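Long-range contacts in CymD (Pseudomonas putida, PDB 6Z34), which probably forms an outer-membrane channel of the FadL family that takes up monoaromatic hydrocarbons by lateral diffusion: residues Arg133-Arg138 with Ala159-Val164; Val81-Ser86 with Ala100-Gly105; Thr244-Leu249 with His274-Pro279; Leu96-Phe101 with Ile139-Ala144. One frame throughout, in Å; residues are numbered along the deposited sequence.

Interaction 1. Residues Arg133-Arg138 with Ala159-Val164; sequences RLIVLR and AVWTSV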
loop_
_atom_site.group_PDB
_atom_site.type_symbol
_atom_site.label_atom_id
_atom_site.label_comp_id
_atom_site.label_asym_id
_atom_site.label_seq_id
_atom_site.Cartn_x
_atom_site.Cartn_y
_atom_site.Cartn_z
ATOM N N ARG A 133 11.622 -5.434 0.513
ATOM C CA ARG A 133 11.124 -4.145 0.062
ATOM C C ARG A 133 10.066 -4.383 -1.001
ATOM O O ARG A 133 10.316 -5.089 -1.984
ATOM C CB ARG A 133 12.249 -3.269 -0.497
ATOM C CG ARG A 133 11.782 -1.888 -0.990
ATOM C CD ARG A 133 12.814 -1.237 -1.915
ATOM N NE ARG A 133 12.389 0.080 -2.400
ATOM C CZ ARG A 133 12.965 0.738 -3.408
ATOM N NH1 ARG A 133 13.993 0.205 -4.060
ATOM N NH2 ARG A 133 12.506 1.928 -3.776
ATOM N N LEU A 134 8.898 -3.778 -0.806
ATOM C CA LEU A 134 7.752 -3.954 -1.681
ATOM C C LEU A 134 7.444 -2.617 -2.340
ATOM O O LEU A 134 7.210 -1.613 -1.657
ATOM C CB LEU A 134 6.546 -4.465 -0.891
ATOM C CG LEU A 134 5.165 -4.447 -1.542
ATOM C CD1 LEU A 134 5.152 -5.375 -2.742
ATOM C CD2 LEU A 134 4.106 -4.848 -0.524
ATOM N N ILE A 135 7.462 -2.603 -3.659
ATOM C CA ILE A 135 7.044 -1.458 -4.446
ATOM C C ILE A 135 5.755 -1.847 -5.144
ATOM O O ILE A 135 5.720 -2.862 -5.852
ATOM C CB ILE A 135 8.122 -1.062 -5.472
ATOM C CG1 ILE A 135 9.420 -0.677 -4.761
ATOM C CG2 ILE A 135 7.620 0.071 -6.370
ATOM C CD1 ILE A 135 10.618 -0.656 -5.673
ATOM N N VAL A 136 4.701 -1.048 -4.951
ATOM C CA VAL A 136 3.442 -1.238 -5.666
ATOM C C VAL A 136 3.069 0.072 -6.351
ATOM O O VAL A 136 2.901 1.107 -5.691
ATOM C CB VAL A 136 2.308 -1.714 -4.742
ATOM C CG1 VAL A 136 0.989 -1.878 -5.534
ATOM C CG2 VAL A 136 2.705 -3.026 -4.038
ATOM N N LEU A 137 2.968 0.032 -7.671
ATOM C CA LEU A 137 2.492 1.149 -8.465
ATOM C C LEU A 137 1.104 0.784 -8.971
ATOM O O LEU A 137 0.955 -0.189 -9.721
ATOM C CB LEU A 137 3.435 1.433 -9.633
ATOM C CG LEU A 137 2.929 2.557 -10.544
ATOM C CD1 LEU A 137 3.002 3.907 -9.835
ATOM C CD2 LEU A 137 3.706 2.572 -11.844
ATOM N N ARG A 138 0.094 1.554 -8.569
ATOM C CA ARG A 138 -1.282 1.303 -8.983
ATOM C C ARG A 138 -1.721 2.388 -9.957
ATOM O O ARG A 138 -1.542 3.591 -9.706
ATOM C CB ARG A 138 -2.210 1.204 -7.763
ATOM C CG ARG A 138 -1.600 0.330 -6.663
ATOM C CD ARG A 138 -2.563 0.005 -5.497
ATOM N NE ARG A 138 -3.679 -0.793 -5.971
ATOM C CZ ARG A 138 -4.005 -2.003 -5.535
ATOM N NH1 ARG A 138 -3.302 -2.590 -4.555
ATOM N NH2 ARG A 138 -5.055 -2.619 -6.090
ATOM N N ALA A 159 -4.546 -1.171 -13.132
ATOM C CA ALA A 159 -3.355 -1.899 -13.553
ATOM C C ALA A 159 -2.322 -1.721 -12.454
ATOM O O ALA A 159 -2.124 -0.602 -11.958
ATOM C CB ALA A 159 -2.810 -1.380 -14.878
ATOM N N VAL A 160 -1.692 -2.818 -12.049
ATOM C CA VAL A 160 -0.894 -2.862 -10.827
ATOM C C VAL A 160 0.463 -3.448 -11.183
ATOM O O VAL A 160 0.546 -4.568 -11.707
ATOM C CB VAL A 160 -1.569 -3.705 -9.720
ATOM C CG1 VAL A 160 -0.662 -3.836 -8.495
ATOM C CG2 VAL A 160 -2.997 -3.169 -9.359
ATOM N N TRP A 161 1.521 -2.706 -10.897
ATOM C CA TRP A 161 2.878 -3.205 -11.049
ATOM C C TRP A 161 3.463 -3.403 -9.655
ATOM O O TRP A 161 3.556 -2.448 -8.870
ATOM C CB TRP A 161 3.736 -2.248 -11.878
ATOM C CG TRP A 161 5.138 -2.765 -12.060
ATOM C CD1 TRP A 161 5.515 -3.874 -12.767
ATOM C CD2 TRP A 161 6.337 -2.214 -11.510
ATOM N NE1 TRP A 161 6.870 -4.046 -12.684
ATOM C CE2 TRP A 161 7.404 -3.041 -11.925
ATOM C CE3 TRP A 161 6.616 -1.099 -10.716
ATOM C CZ2 TRP A 161 8.732 -2.791 -11.570
ATOM C CZ3 TRP A 161 7.926 -0.848 -10.359
ATOM C CH2 TRP A 161 8.975 -1.691 -10.792
ATOM N N THR A 162 3.846 -4.639 -9.346
ATOM C CA THR A 162 4.396 -5.003 -8.048
ATOM C C THR A 162 5.856 -5.383 -8.217
ATOM O O THR A 162 6.187 -6.186 -9.096
ATOM C CB THR A 162 3.641 -6.189 -7.447
ATOM O OG1 THR A 162 2.288 -5.821 -7.245
ATOM C CG2 THR A 162 4.263 -6.607 -6.126
ATOM N N SER A 163 6.718 -4.834 -7.369
ATOM C CA SER A 163 8.145 -5.127 -7.408
ATOM C C SER A 163 8.631 -5.412 -5.992
ATOM O O SER A 163 8.299 -4.665 -5.065
ATOM C CB SER A 163 8.913 -3.951 -8.015
ATOM O OG SER A 163 10.246 -4.292 -8.343
ATOM N N VAL A 164 9.405 -6.487 -5.814
ATOM C CA VAL A 164 9.971 -6.806 -4.501
ATOM C C VAL A 164 11.468 -7.070 -4.623
ATOM O O VAL A 164 11.906 -7.824 -5.500
ATOM C CB VAL A 164 9.253 -7.993 -3.822
ATOM C CG1 VAL A 164 9.383 -9.231 -4.628
ATOM C CG2 VAL A 164 9.788 -8.228 -2.412
#
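Ile-135 with Ser-163 and Leu-137 with Trp-161 make two hydrogen-bonded antiparallel pairs, each closed by two nearly straight backbone bonds; Ile-135 N reaches Ser-163 O at 2.6 Å, and the strand directions differ by 167°. On the face carrying Leu-134, Val-136 and Arg-138, methyl groups do the touching. CD1 of Leu-134 comes within 3.7 Å of Thr-162 CG2, and Val-136 CG1 within 3.9 Å of Val-160 CG1. The other branch of Val-160, CG2, lies over one face of the Arg-138 guanidinium, 3.9 Å from NH2. The polar end of Arg-138 is held by a salt bridge to Asp-158 and a hydrogen bond to Thr-244 OG1. This is a beta hairpin in the wall of a FadL-type barrel, and the alternation of side chains puts Trp-161 on the opposite face. There its CG is anti to the backbone N (chi1 -179°), and the indole runs beside Ile-135, whose CG2 sits 4.1 Å from CZ3. CB of Leu-137 meets the ring edge at CE3, 4.2 Å away, while Ser-163 CB lies 3.5 Å above the ring plane, offset toward the rim. NE1 is hydrogen-bonded to Asp-216.

Interaction 2. Residues Val81-Ser86 with Ala100-Gly105; sequences VAPELS and AFASDG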
loop_
_atom_site.group_PDB
_atom_site.type_symbol
_atom_site.label_atom_id
_atom_site.label_comp_id
_atom_site.label_asym_id
_atom_site.label_seq_id
_atom_site.Cartn_x
_atom_site.Cartn_y
_atom_site.Cartn_z
ATOM N N VAL A 81 10.269 7.675 -0.810
ATOM C CA VAL A 81 9.492 8.665 -1.531
ATOM C C VAL A 81 8.510 7.920 -2.416
ATOM O O VAL A 81 8.918 7.090 -3.239
ATOM C CB VAL A 81 10.383 9.602 -2.363
ATOM C CG1 VAL A 81 9.546 10.611 -3.059
ATOM C CG2 VAL A 81 11.353 10.324 -1.464
ATOM N N ALA A 82 7.221 8.218 -2.248
ATOM C CA ALA A 82 6.158 7.618 -3.050
ATOM C C ALA A 82 5.397 8.708 -3.794
ATOM O O ALA A 82 4.593 9.429 -3.179
ATOM C CB ALA A 82 5.206 6.828 -2.155
ATOM N N PRO A 83 5.620 8.881 -5.098
ATOM C CA PRO A 83 4.891 9.911 -5.854
ATOM C C PRO A 83 3.478 9.482 -6.217
ATOM O O PRO A 83 3.155 8.293 -6.312
ATOM C CB PRO A 83 5.729 10.089 -7.124
ATOM C CG PRO A 83 6.574 8.833 -7.227
ATOM C CD PRO A 83 6.777 8.338 -5.836
ATOM N N GLU A 84 2.631 10.494 -6.436
ATOM C CA GLU A 84 1.260 10.296 -6.881
ATOM C C GLU A 84 0.925 11.319 -7.953
ATOM O O GLU A 84 1.148 12.516 -7.762
ATOM C CB GLU A 84 0.247 10.413 -5.732
ATOM C CG GLU A 84 0.649 9.741 -4.433
ATOM C CD GLU A 84 -0.406 9.892 -3.349
ATOM O OE1 GLU A 84 -0.890 8.859 -2.842
ATOM O OE2 GLU A 84 -0.753 11.042 -3.010
ATOM N N LEU A 85 0.357 10.833 -9.053
ATOM C CA LEU A 85 -0.061 11.620 -10.204
ATOM C C LEU A 85 -1.547 11.411 -10.428
ATOM O O LEU A 85 -2.010 10.269 -10.404
ATOM C CB LEU A 85 0.687 11.178 -11.475
ATOM C CG LEU A 85 2.197 11.108 -11.324
ATOM C CD1 LEU A 85 2.855 10.666 -12.612
ATOM C CD2 LEU A 85 2.653 12.484 -10.930
ATOM N N SER A 86 -2.289 12.492 -10.717
ATOM C CA SER A 86 -3.701 12.320 -11.045
ATOM C C SER A 86 -4.186 13.336 -12.063
ATOM O O SER A 86 -3.790 14.506 -12.054
ATOM C CB SER A 86 -4.607 12.391 -9.792
ATOM O OG SER A 86 -4.269 13.475 -8.944
ATOM N N ALA A 100 -1.437 7.540 -11.180
ATOM C CA ALA A 100 -0.374 6.601 -10.841
ATOM C C ALA A 100 -0.033 6.841 -9.387
ATOM O O ALA A 100 0.412 7.940 -9.031
ATOM C CB ALA A 100 0.852 6.776 -11.727
ATOM N N PHE A 101 -0.264 5.818 -8.562
ATOM C CA PHE A 101 -0.113 5.890 -7.119
ATOM C C PHE A 101 0.899 4.831 -6.703
ATOM O O PHE A 101 0.690 3.636 -6.941
ATOM C CB PHE A 101 -1.454 5.663 -6.417
ATOM C CG PHE A 101 -2.462 6.729 -6.686
ATOM C CD1 PHE A 101 -3.221 6.714 -7.846
ATOM C CD2 PHE A 101 -2.652 7.763 -5.782
ATOM C CE1 PHE A 101 -4.156 7.719 -8.094
ATOM C CE2 PHE A 101 -3.596 8.769 -6.033
ATOM C CZ PHE A 101 -4.330 8.743 -7.192
ATOM N N ALA A 102 1.981 5.268 -6.083
ATOM C CA ALA A 102 3.093 4.409 -5.736
ATOM C C ALA A 102 3.164 4.264 -4.229
ATOM O O ALA A 102 2.816 5.186 -3.483
ATOM C CB ALA A 102 4.414 4.974 -6.276
ATOM N N SER A 103 3.597 3.087 -3.790
ATOM C CA SER A 103 3.920 2.857 -2.392
ATOM C C SER A 103 5.258 2.144 -2.311
ATOM O O SER A 103 5.580 1.303 -3.155
ATOM C CB SER A 103 2.821 2.058 -1.671
ATOM O OG SER A 103 2.840 0.692 -2.023
ATOM N N ASP A 104 6.027 2.499 -1.283
ATOM C CA ASP A 104 7.396 2.055 -1.071
ATOM C C ASP A 104 7.583 1.810 0.417
ATOM O O ASP A 104 7.087 2.584 1.243
ATOM C CB ASP A 104 8.392 3.121 -1.558
ATOM C CG ASP A 104 9.721 2.542 -2.014
ATOM O OD1 ASP A 104 9.978 1.341 -1.786
ATOM O OD2 ASP A 104 10.524 3.312 -2.597
ATOM N N GLY A 105 8.300 0.744 0.757
ATOM C CA GLY A 105 8.596 0.445 2.146
ATOM C C GLY A 105 9.242 -0.915 2.254
ATOM O O GLY A 105 9.293 -1.686 1.290
#
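Phe-101 offers the edge of its ring to Glu-84: OE1 lies in the ring plane, 3.6 Å from CD2, with the carboxylate plane turned 79° from the ring. CB of Glu-84 also approaches CD2, at 3.9 Å, and near the far end of the ring Leu-85 O stands 4.1 Å from CE1. The edge approach is consistent with a favourable meeting of the carboxylate oxygen and the slightly positive ring hydrogens. The two strands form a beta hairpin of the FadL-type barrel, and Glu-84 and Phe-101, a non-hydrogen-bonded pair, share its buried face. CG of Phe-101 is anti to the carbonyl carbon (chi1 -65°), and from there the ring crosses the Glu-84 side chain obliquely; Met-31 and Pro-140 also touch it. An alanine in place of Phe-101 would probably leave the carboxylate of Glu-84 without its aromatic edge and open a gap beside it. Leu-85 and Ala-100, on the other face, are joined by two backbone bonds, and Leu-85 N to Ala-100 O measures 2.9 Å. Toward Val-81 the pairing weakens. Pro-83 has no N-H to give, so its side of the ladder contributes just the carbonyl, met by Ala-102 N at 3.3 Å and an N-H...O angle of 144°. The CA atoms of Val-81 and Asp-104 are already 6.9 Å apart, a divergence consistent with the kinked third strand through which FadL channels open sideways. Asp-104 is instead salt-bridged to Arg-133. At the proline step, the CB of Ala-82 sits 3.2 Å from Ala-102 O.

Interaction 3. Residues Thr244-Leu249 with His274-Pro279; sequences THVGDL and HNFEMP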
loop_
_atom_site.group_PDB
_atom_site.type_symbol
_atom_site.label_atom_id
_atom_site.label_comp_id
_atom_site.label_asym_id
_atom_site.label_seq_id
_atom_site.Cartn_x
_atom_site.Cartn_y
_atom_site.Cartn_z
ATOM N N THR A 244 -6.298 -7.971 -5.221
ATOM C CA THR A 244 -5.417 -7.670 -6.343
ATOM C C THR A 244 -4.713 -8.950 -6.768
ATOM O O THR A 244 -3.973 -9.540 -5.977
ATOM C CB THR A 244 -4.396 -6.595 -5.960
ATOM O OG1 THR A 244 -5.066 -5.445 -5.405
ATOM C CG2 THR A 244 -3.590 -6.178 -7.173
ATOM N N HIS A 245 -4.945 -9.398 -7.998
ATOM C CA HIS A 245 -4.227 -10.567 -8.484
ATOM C C HIS A 245 -2.931 -10.117 -9.149
ATOM O O HIS A 245 -2.928 -9.720 -10.316
ATOM C CB HIS A 245 -5.060 -11.405 -9.439
ATOM C CG HIS A 245 -4.505 -12.786 -9.610
ATOM N ND1 HIS A 245 -3.528 -13.290 -8.774
ATOM C CD2 HIS A 245 -4.770 -13.762 -10.509
ATOM C CE1 HIS A 245 -3.223 -14.519 -9.146
ATOM N NE2 HIS A 245 -3.962 -14.830 -10.196
ATOM N N VAL A 246 -1.813 -10.222 -8.420
ATOM C CA VAL A 246 -0.556 -9.722 -8.982
ATOM C C VAL A 246 0.096 -10.721 -9.933
ATOM O O VAL A 246 0.830 -10.309 -10.838
ATOM C CB VAL A 246 0.469 -9.314 -7.905
ATOM C CG1 VAL A 246 -0.190 -8.526 -6.772
ATOM C CG2 VAL A 246 1.204 -10.487 -7.406
ATOM N N GLY A 247 -0.155 -12.011 -9.787
ATOM C CA GLY A 247 0.462 -12.982 -10.678
ATOM C C GLY A 247 1.956 -13.186 -10.422
ATOM O O GLY A 247 2.581 -12.534 -9.586
ATOM N N ASP A 248 2.530 -14.114 -11.192
ATOM C CA ASP A 248 3.871 -14.629 -10.916
ATOM C C ASP A 248 4.937 -13.539 -11.056
ATOM O O ASP A 248 5.166 -13.021 -12.152
ATOM C CB ASP A 248 4.192 -15.789 -11.855
ATOM C CG ASP A 248 3.244 -16.955 -11.696
ATOM O OD1 ASP A 248 2.679 -17.130 -10.596
ATOM O OD2 ASP A 248 3.071 -17.705 -12.681
ATOM N N LEU A 249 5.619 -13.229 -9.956
ATOM C CA LEU A 249 6.745 -12.299 -9.964
ATOM C C LEU A 249 8.026 -13.037 -10.359
ATOM O O LEU A 249 8.420 -14.006 -9.698
ATOM C CB LEU A 249 6.905 -11.631 -8.597
ATOM C CG LEU A 249 5.717 -10.769 -8.134
ATOM C CD1 LEU A 249 4.660 -11.589 -7.419
ATOM C CD2 LEU A 249 6.168 -9.614 -7.258
ATOM N N HIS A 274 5.410 -16.921 -6.424
ATOM C CA HIS A 274 4.231 -17.495 -7.056
ATOM C C HIS A 274 2.941 -16.768 -6.692
ATOM O O HIS A 274 2.465 -15.910 -7.447
ATOM C CB HIS A 274 4.113 -18.973 -6.696
ATOM C CG HIS A 274 3.152 -19.728 -7.561
ATOM N ND1 HIS A 274 3.231 -21.091 -7.746
ATOM C CD2 HIS A 274 2.092 -19.310 -8.295
ATOM C CE1 HIS A 274 2.261 -21.480 -8.555
ATOM N NE2 HIS A 274 1.552 -20.420 -8.896
ATOM N N ASN A 275 2.349 -17.143 -5.558
ATOM C CA ASN A 275 0.970 -16.789 -5.226
ATOM C C ASN A 275 0.939 -15.551 -4.342
ATOM O O ASN A 275 1.050 -15.634 -3.117
ATOM C CB ASN A 275 0.245 -17.951 -4.558
ATOM C CG ASN A 275 0.100 -19.160 -5.472
ATOM O OD1 ASN A 275 -0.407 -19.043 -6.592
ATOM N ND2 ASN A 275 0.517 -20.324 -4.995
ATOM N N PHE A 276 0.787 -14.402 -4.978
ATOM C CA PHE A 276 0.370 -13.193 -4.303
ATOM C C PHE A 276 -1.065 -12.882 -4.687
ATOM O O PHE A 276 -1.526 -13.181 -5.794
ATOM C CB PHE A 276 1.257 -12.013 -4.660
ATOM C CG PHE A 276 2.319 -11.740 -3.666
ATOM C CD1 PHE A 276 2.509 -10.460 -3.175
ATOM C CD2 PHE A 276 3.146 -12.759 -3.233
ATOM C CE1 PHE A 276 3.508 -10.197 -2.247
ATOM C CE2 PHE A 276 4.145 -12.512 -2.313
ATOM C CZ PHE A 276 4.330 -11.228 -1.814
ATOM N N GLU A 277 -1.767 -12.293 -3.742
ATOM C CA GLU A 277 -3.117 -11.818 -3.960
ATOM C C GLU A 277 -3.357 -10.853 -2.823
ATOM O O GLU A 277 -3.750 -11.276 -1.732
ATOM C CB GLU A 277 -4.131 -12.968 -3.970
ATOM C CG GLU A 277 -5.589 -12.537 -4.169
ATOM C CD GLU A 277 -6.520 -13.711 -4.441
ATOM O OE1 GLU A 277 -6.426 -14.715 -3.703
ATOM O OE2 GLU A 277 -7.350 -13.628 -5.377
ATOM N N MET A 278 -3.046 -9.580 -3.035
ATOM C CA MET A 278 -3.355 -8.599 -2.013
ATOM C C MET A 278 -4.819 -8.742 -1.620
ATOM O O MET A 278 -5.656 -9.100 -2.461
ATOM C CB MET A 278 -3.048 -7.188 -2.500
ATOM C CG MET A 278 -1.857 -7.159 -3.406
ATOM S SD MET A 278 -1.194 -5.506 -3.476
ATOM C CE MET A 278 -0.141 -5.446 -2.034
ATOM N N PRO A 279 -5.152 -8.560 -0.352
ATOM C CA PRO A 279 -6.499 -8.881 0.094
ATOM C C PRO A 279 -7.486 -7.785 -0.258
ATOM O O PRO A 279 -7.149 -6.602 -0.322
ATOM C CB PRO A 279 -6.337 -9.019 1.611
ATOM C CG PRO A 279 -5.206 -8.093 1.933
ATOM C CD PRO A 279 -4.298 -8.070 0.744
#
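Thr-244 N gives a backbone hydrogen bond to Met-278 O at 3.1 Å. It is bent, with an N-H...O angle of 136° and the donor 38° out of the carbonyl plane, so the pairing is loose. A CA-H...O contact supplements it, Glu-277 CA approaching Thr-244 O at 3.2 Å. Among the polar side chains, the edge of the His-245 ring faces Phe-276 O, which lies in the ring plane 3.6 Å from ND1. Asp-248 and His-274 run side by side with their planes 82° apart, and Asp-248 OD1 comes to 3.2 Å from His-274 CD2. ND1 of that histidine is hydrogen-bonded to Glu-313, and Asn-275 ND2 lies over the centre of one ring face. In the apolar packing, Met-278 CG, beside its backbone N, is 3.6 Å from Thr-244 CB and 4.0 Å from Val-246 CG1, the valine crossing the methionine at about a right angle. Leu-249 CD1 adds a looser approach to Phe-276 CB, at 4.4 Å. Gly-247, at a positive phi, marks a break in strand 234-259, and near it Ser-217 OG bonds to Val-246 O. The whole is an irregular, weakly bonded interruption of the barrel wall, where a broken strand lies against the loop joining strands 265-273 and 281-289.

Interaction 4. Residues Leu96-Phe101 with Ile139-Ala144; sequences LGVGAF and IPFSAA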
loop_
_atom_site.group_PDB
_atom_site.type_symbol
_atom_site.label_atom_id
_atom_site.label_comp_id
_atom_site.label_asym_id
_atom_site.label_seq_id
_atom_site.Cartn_x
_atom_site.Cartn_y
_atom_site.Cartn_z
ATOM N N LEU A 96 -14.317 11.306 -14.577
ATOM C CA LEU A 96 -13.394 10.368 -15.204
ATOM C C LEU A 96 -12.005 10.660 -14.679
ATOM O O LEU A 96 -11.603 11.825 -14.579
ATOM C CB LEU A 96 -13.366 10.482 -16.716
ATOM C CG LEU A 96 -14.723 10.357 -17.405
ATOM C CD1 LEU A 96 -14.584 10.789 -18.871
ATOM C CD2 LEU A 96 -15.250 8.947 -17.290
ATOM N N GLY A 97 -11.274 9.610 -14.348
ATOM C CA GLY A 97 -9.987 9.778 -13.711
ATOM C C GLY A 97 -9.008 8.719 -14.151
ATOM O O GLY A 97 -9.378 7.596 -14.507
ATOM N N VAL A 98 -7.740 9.093 -14.104
ATOM C CA VAL A 98 -6.644 8.148 -14.216
ATOM C C VAL A 98 -5.517 8.696 -13.354
ATOM O O VAL A 98 -5.438 9.900 -13.104
ATOM C CB VAL A 98 -6.215 7.949 -15.692
ATOM C CG1 VAL A 98 -5.702 9.244 -16.258
ATOM C CG2 VAL A 98 -5.142 6.837 -15.814
ATOM N N GLY A 99 -4.642 7.813 -12.893
ATOM C CA GLY A 99 -3.497 8.280 -12.140
ATOM C C GLY A 99 -2.454 7.199 -11.955
ATOM O O GLY A 99 -2.550 6.101 -12.510
ATOM N N ALA A 100 -1.437 7.540 -11.180
ATOM C CA ALA A 100 -0.374 6.601 -10.841
ATOM C C ALA A 100 -0.033 6.841 -9.387
ATOM O O ALA A 100 0.412 7.940 -9.031
ATOM C CB ALA A 100 0.852 6.776 -11.727
ATOM N N PHE A 101 -0.264 5.818 -8.562
ATOM C CA PHE A 101 -0.113 5.890 -7.119
ATOM C C PHE A 101 0.899 4.831 -6.703
ATOM O O PHE A 101 0.690 3.636 -6.941
ATOM C CB PHE A 101 -1.454 5.663 -6.417
ATOM C CG PHE A 101 -2.462 6.729 -6.686
ATOM C CD1 PHE A 101 -3.221 6.714 -7.846
ATOM C CD2 PHE A 101 -2.652 7.763 -5.782
ATOM C CE1 PHE A 101 -4.156 7.719 -8.094
ATOM C CE2 PHE A 101 -3.596 8.769 -6.033
ATOM C CZ PHE A 101 -4.330 8.743 -7.192
ATOM N N ILE A 139 -2.235 1.959 -11.101
ATOM C CA ILE A 139 -2.619 2.883 -12.156
ATOM C C ILE A 139 -4.119 2.736 -12.355
ATOM O O ILE A 139 -4.546 1.877 -13.137
ATOM C CB ILE A 139 -1.854 2.612 -13.463
ATOM C CG1 ILE A 139 -0.343 2.659 -13.218
ATOM C CG2 ILE A 139 -2.292 3.609 -14.554
ATOM C CD1 ILE A 139 0.492 2.267 -14.450
ATOM N N PRO A 140 -4.938 3.534 -11.668
ATOM C CA PRO A 140 -6.393 3.384 -11.772
ATOM C C PRO A 140 -6.955 3.989 -13.038
ATOM O O PRO A 140 -6.456 4.990 -13.556
ATOM C CB PRO A 140 -6.913 4.147 -10.550
ATOM C CG PRO A 140 -5.881 5.219 -10.356
ATOM C CD PRO A 140 -4.561 4.540 -10.657
ATOM N N PHE A 141 -8.001 3.342 -13.542
ATOM C CA PHE A 141 -8.896 3.923 -14.541
ATOM C C PHE A 141 -10.249 3.995 -13.859
ATOM O O PHE A 141 -10.812 2.961 -13.485
ATOM C CB PHE A 141 -8.929 3.099 -15.826
ATOM C CG PHE A 141 -7.557 2.844 -16.402
ATOM C CD1 PHE A 141 -6.744 1.839 -15.883
ATOM C CD2 PHE A 141 -7.062 3.624 -17.436
ATOM C CE1 PHE A 141 -5.480 1.608 -16.390
ATOM C CE2 PHE A 141 -5.798 3.397 -17.949
ATOM C CZ PHE A 141 -5.001 2.385 -17.417
ATOM N N SER A 142 -10.730 5.216 -13.631
ATOM C CA SER A 142 -11.783 5.452 -12.660
ATOM C C SER A 142 -12.889 6.282 -13.283
ATOM O O SER A 142 -12.648 7.123 -14.158
ATOM C CB SER A 142 -11.250 6.160 -11.425
ATOM O OG SER A 142 -12.171 6.078 -10.353
ATOM N N ALA A 143 -14.109 6.030 -12.816
ATOM C CA ALA A 143 -15.277 6.759 -13.277
ATOM C C ALA A 143 -16.264 6.848 -12.129
ATOM O O ALA A 143 -16.289 5.982 -11.251
ATOM C CB ALA A 143 -15.924 6.074 -14.489
ATOM N N ALA A 144 -17.090 7.899 -12.141
ATOM C CA ALA A 144 -18.098 8.060 -11.110
ATOM C C ALA A 144 -19.307 8.766 -11.715
ATOM O O ALA A 144 -19.211 9.451 -12.738
ATOM C CB ALA A 144 -17.547 8.825 -9.901
#
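Ser-142 O is approached by two groups of the opposite strand: Gly-97 N, in a hydrogen bond of 2.8 Å, and Leu-96 CA, in a longer CA-H...O contact. The amide of Gly-97 stands 39° out of the carbonyl plane. Ser-142 N returns a bond of 2.9 Å to Gly-97 O, which closes the hydrogen-bonded pair, while the serine hydroxyl is hydrogen-bonded to Ser-156 OG and Ala-155 O. Beyond this pair the ladder slackens at Pro-140, which has no N-H. Its carbonyl takes a weak bond from Gly-99 N at 3.4 Å and a CA-H...O contact from Val-98. In place of an amide, Pro-140 brings its CD to 3.1 Å from Gly-99 O, an oxygen also met by Ile-139 CG2 at 3.2 Å. The proline ring then crosses the Phe-101 side chain at about a right angle, CG lying 3.8 Å from CE1. A CB on Gly-99 would fall 2.9 Å from that same CE1, so the missing side chain makes room for the aromatic ring. A serine in place of Phe-101 would probably leave the CG of Pro-140 without its neighbour and open a gap over Gly-99. The other face is lined by apolar groups: Val-98 CG2, anti to the backbone N, runs beside Phe-141, 4.1 Å from CD2, and Leu-96 meets Ala-143. With Leu-96 and Phe-141 on the surface, probably toward lipid, and Pro-140 and Ser-142 buried, the pair has the two-faced build of an outer-membrane beta-barrel wall.

Overall arrangement
Interactions 2, 4 and 1 follow one another round the barrel wall: interactions 2 and 4 share strand 94-107 with Ala-100 and Phe-101, and interactions 4 and 1 share strand 131-146. Interaction 1 has the most regular ladder, whereas prolines interrupt those of interactions 2 and 4. Interactions 2, 3 and 4 have residues fully on the surface, apolar in 2 and 4 but polar in 3; interaction 1 has none. Interaction 3 differs in kind, being irregular with one loose bridge, yet it touches interaction 1 through Arg-138 NH2 and Thr-244 OG1, 2.9 Å apart. Arg-133 NH2 and Asp-104 OD2, at 2.7 Å, tie interaction 1 to interaction 2. Interactions 3 and 4 stay about 9 Å apart at their nearest atoms.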